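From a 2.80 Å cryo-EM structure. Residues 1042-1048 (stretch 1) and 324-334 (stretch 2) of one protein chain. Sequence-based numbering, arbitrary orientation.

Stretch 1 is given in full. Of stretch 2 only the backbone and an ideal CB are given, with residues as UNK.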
# COMPACT_ATOMS: atom_id res chain seq x y z
N TYR A 1042 20.15 28.89 -23.24
CA TYR A 1042 20.04 29.65 -22.00
C TYR A 1042 19.27 28.80 -21.01
O TYR A 1042 18.18 28.33 -21.34
CB TYR A 1042 19.28 30.95 -22.23
CG TYR A 1042 19.79 31.84 -23.33
CD1 TYR A 1042 20.85 32.71 -23.11
CD2 TYR A 1042 19.21 31.82 -24.59
CE1 TYR A 1042 21.31 33.53 -24.12
CE2 TYR A 1042 19.66 32.64 -25.61
CZ TYR A 1042 20.71 33.49 -25.36
OH TYR A 1042 21.17 34.31 -26.37
N SER A 1043 19.84 28.60 -19.81
CA SER A 1043 19.18 27.92 -18.70
C SER A 1043 18.72 26.51 -19.03
O SER A 1043 17.54 26.31 -19.30
CB SER A 1043 17.99 28.73 -18.17
OG SER A 1043 18.43 29.90 -17.51
N ASN A 1044 19.68 25.58 -19.13
CA ASN A 1044 19.43 24.20 -19.53
C ASN A 1044 18.32 23.53 -18.73
O ASN A 1044 18.16 23.75 -17.54
CB ASN A 1044 20.72 23.38 -19.39
CG ASN A 1044 21.33 23.45 -18.01
OD1 ASN A 1044 20.89 24.20 -17.15
ND2 ASN A 1044 22.32 22.61 -17.76
N LEU A 1045 17.52 22.72 -19.42
CA LEU A 1045 16.34 22.13 -18.83
C LEU A 1045 16.60 20.75 -18.23
O LEU A 1045 15.65 20.04 -17.90
CB LEU A 1045 15.21 22.10 -19.86
CG LEU A 1045 15.44 21.61 -21.29
CD1 LEU A 1045 15.23 20.14 -21.42
CD2 LEU A 1045 14.49 22.34 -22.21
N ALA A 1046 17.87 20.38 -18.05
CA ALA A 1046 18.28 19.25 -17.23
C ALA A 1046 19.72 19.50 -16.81
O ALA A 1046 20.42 20.33 -17.41
CB ALA A 1046 18.15 17.92 -17.96
N TYR A 1047 20.17 18.79 -15.78
CA TYR A 1047 21.55 18.98 -15.33
C TYR A 1047 22.57 18.42 -16.31
O TYR A 1047 23.72 18.86 -16.29
CB TYR A 1047 21.79 18.36 -13.95
CG TYR A 1047 21.20 19.12 -12.80
CD1 TYR A 1047 21.73 20.34 -12.41
CD2 TYR A 1047 20.16 18.59 -12.05
CE1 TYR A 1047 21.21 21.03 -11.36
CE2 TYR A 1047 19.63 19.28 -10.99
CZ TYR A 1047 20.16 20.50 -10.65
OH TYR A 1047 19.65 21.20 -9.58
N ASN A 1048 22.18 17.50 -17.18
CA ASN A 1048 23.09 16.99 -18.20
C ASN A 1048 22.94 17.67 -19.56
O ASN A 1048 23.68 17.33 -20.49
CB ASN A 1048 22.93 15.48 -18.39
CG ASN A 1048 21.54 15.08 -18.83
OD1 ASN A 1048 20.61 15.87 -18.83
ND2 ASN A 1048 21.41 13.84 -19.26
N UNK A 324 23.11 33.33 -12.53
CA UNK A 324 22.14 32.77 -13.45
C UNK A 324 21.22 31.83 -12.69
O UNK A 324 21.37 31.61 -11.49
CB UNK A 324 22.83 32.04 -14.60
N UNK A 325 20.23 31.29 -13.41
CA UNK A 325 19.40 30.24 -12.83
C UNK A 325 20.18 28.94 -12.71
O UNK A 325 19.94 28.15 -11.78
CB UNK A 325 18.14 30.02 -13.67
N UNK A 326 21.14 28.71 -13.61
CA UNK A 326 21.93 27.49 -13.57
C UNK A 326 22.87 27.49 -12.37
O UNK A 326 23.22 26.42 -11.87
CB UNK A 326 22.73 27.33 -14.87
N UNK A 327 23.26 28.67 -11.89
CA UNK A 327 24.08 28.76 -10.69
C UNK A 327 23.31 28.26 -9.47
O UNK A 327 23.84 27.48 -8.67
CB UNK A 327 24.55 30.20 -10.47
N UNK A 328 22.06 28.69 -9.34
CA UNK A 328 21.21 28.26 -8.24
C UNK A 328 20.91 26.77 -8.36
O UNK A 328 20.87 26.06 -7.36
CB UNK A 328 19.91 29.07 -8.21
N UNK A 329 20.76 26.27 -9.60
CA UNK A 329 20.53 24.84 -9.81
C UNK A 329 21.73 24.01 -9.38
O UNK A 329 21.57 22.96 -8.74
CB UNK A 329 20.21 24.56 -11.28
N UNK A 330 22.94 24.47 -9.70
CA UNK A 330 24.14 23.72 -9.35
C UNK A 330 24.39 23.72 -7.85
O UNK A 330 24.69 22.67 -7.27
CB UNK A 330 25.35 24.30 -10.08
N UNK A 331 24.25 24.88 -7.19
CA UNK A 331 24.41 24.90 -5.74
C UNK A 331 23.30 24.13 -5.04
O UNK A 331 23.53 23.55 -3.97
CB UNK A 331 24.44 26.34 -5.23
N UNK A 332 22.09 24.09 -5.62
CA UNK A 332 21.01 23.34 -5.01
C UNK A 332 21.27 21.84 -5.09
O UNK A 332 21.02 21.12 -4.13
CB UNK A 332 19.68 23.69 -5.68
N UNK A 333 21.77 21.36 -6.24
CA UNK A 333 22.14 19.95 -6.34
C UNK A 333 23.28 19.60 -5.40
O UNK A 333 23.31 18.50 -4.83
CB UNK A 333 22.53 19.60 -7.78
N UNK A 334 24.22 20.54 -5.20
CA UNK A 334 25.29 20.33 -4.23
C UNK A 334 24.74 20.21 -2.81
O UNK A 334 25.16 19.33 -2.06
CB UNK A 334 26.30 21.47 -4.30

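Position 324 lies just before the helix that runs from 325 onward, with an extended backbone (phi/psi -113/177°). Its CB points toward stretch 1, but nothing there comes within 5.5 Å. A capping residue suits it: serine, threonine, aspartate or asparagine. It is Thr 324. Its OG1 accepts from the backbone N of residue 327 at 3.2 Å, a capping bond.

Position 325 opens the helix, and its CB points toward stretch 1. The ideal CB is 3.9 Å from Ser 1043 OG. A small residue would suit, as would a longer chain that runs past the serine, polar or not. The residue is Gln 325. Its chi1 and chi2 are both t, so the chain is extended. Its OE1 lies 3.4 Å from Ser 1043 OG, a contact between polar groups. The NE2 is hydrogen-bonded elsewhere in the structure.

Position 326 also points toward stretch 1, and here the backbones come near: its CA is 5.8 Å from the CA of Ser 1043. The ideal CB is 4.3 Å from Asn 1044 OD1 and 5.3 Å from Ser 1043 CA. A short polar side chain fits this space, with serine, threonine, asparagine or aspartate all plausible. It is Asn 326, with chi1 m. The side chain reaches across to both Ser 1043 and Asn 1044. The amide orientations of Asn 326 and Asn 1044 are uncertain, so the exact polar pairing stays open.

Position 327 is out of reach of stretch 1. Many residues would fit, and an acidic one suits the first turn of a helix. It is Asp 327, whose OD2 accepts from the backbone N of Thr 324 at 3.1 Å.

Position 328 points sideways, with nothing of stretch 1 within 5.5 Å of its ideal CB. Any helix-compatible residue would do, polar or apolar. It is Val 328, chi1 t.

Position 329 points toward stretch 1. Its ideal CB is already 3.7 Å from Tyr 1047 CE1, so a small apolar residue suits it best. It is Ala 329. Its backbone O accepts a hydrogen bond from Tyr 1047 OH at 2.7 Å and also takes the helical bond from the N of residue 333.

Position 330 points sideways; its ideal CB is 5.4 Å from Tyr 1047 CE1. A medium polar or apolar chain could skirt the ring. It is Asn 330. Its OD1 lies 4.1 Å from Tyr 1047 CD1, at the ring edge.

Position 331 points away, so small or large side chains would suit. It is Tyr 331.

Position 332 points sideways, its ideal CB 4.6 Å from Tyr 1047 OH. An apolar or aromatic side chain could pass the hydroxyl. It is Tyr 332, chi1 t; its CD2, at the ring edge, is 4.4 Å from Tyr 1047 OH.

Position 333 points toward stretch 1, and its ideal CB is 3.8 Å from Tyr 1047 OH. Alanine or another small residue suits it. Ala 333 CB packs 3.8 Å from Tyr 1047 CZ.

Position 334 is out of reach; any helix-compatible residue would suit. It is Ala 334.

Stretch 2, residues 324-334: TQNDVANYYAA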
# COMPACT_ATOMS: atom_id res chain seq x y z
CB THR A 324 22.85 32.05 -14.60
OG1 THR A 324 23.62 30.96 -14.08
CG2 THR A 324 23.77 33.00 -15.33
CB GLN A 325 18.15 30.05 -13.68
CG GLN A 325 17.13 29.08 -13.12
CD GLN A 325 15.99 28.86 -14.06
OE1 GLN A 325 15.96 29.42 -15.15
NE2 GLN A 325 15.05 28.01 -13.68
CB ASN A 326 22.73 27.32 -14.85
CG ASN A 326 21.84 27.19 -16.06
OD1 ASN A 326 20.71 26.72 -15.95
ND2 ASN A 326 22.36 27.55 -17.22
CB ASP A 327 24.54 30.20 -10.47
CG ASP A 327 25.52 30.64 -11.51
OD1 ASP A 327 26.15 29.77 -12.14
OD2 ASP A 327 25.70 31.87 -11.68
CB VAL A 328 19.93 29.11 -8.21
CG1 VAL A 328 19.06 28.74 -7.02
CG2 VAL A 328 20.29 30.56 -8.20
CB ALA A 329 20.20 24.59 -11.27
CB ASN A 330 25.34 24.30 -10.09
CG ASN A 330 25.25 24.11 -11.59
OD1 ASN A 330 24.80 23.07 -12.07
ND2 ASN A 330 25.68 25.11 -12.34
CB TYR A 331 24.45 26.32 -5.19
CG TYR A 331 25.66 27.13 -5.54
CD1 TYR A 331 26.92 26.72 -5.16
CD2 TYR A 331 25.53 28.38 -6.13
CE1 TYR A 331 28.03 27.48 -5.44
CE2 TYR A 331 26.64 29.15 -6.41
CZ TYR A 331 27.88 28.69 -6.06
OH TYR A 331 28.99 29.45 -6.33
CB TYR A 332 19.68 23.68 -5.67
CG TYR A 332 18.51 23.00 -5.02
CD1 TYR A 332 18.04 23.41 -3.78
CD2 TYR A 332 17.87 21.93 -5.63
CE1 TYR A 332 16.98 22.79 -3.18
CE2 TYR A 332 16.81 21.29 -5.04
CZ TYR A 332 16.36 21.74 -3.82
OH TYR A 332 15.29 21.10 -3.23
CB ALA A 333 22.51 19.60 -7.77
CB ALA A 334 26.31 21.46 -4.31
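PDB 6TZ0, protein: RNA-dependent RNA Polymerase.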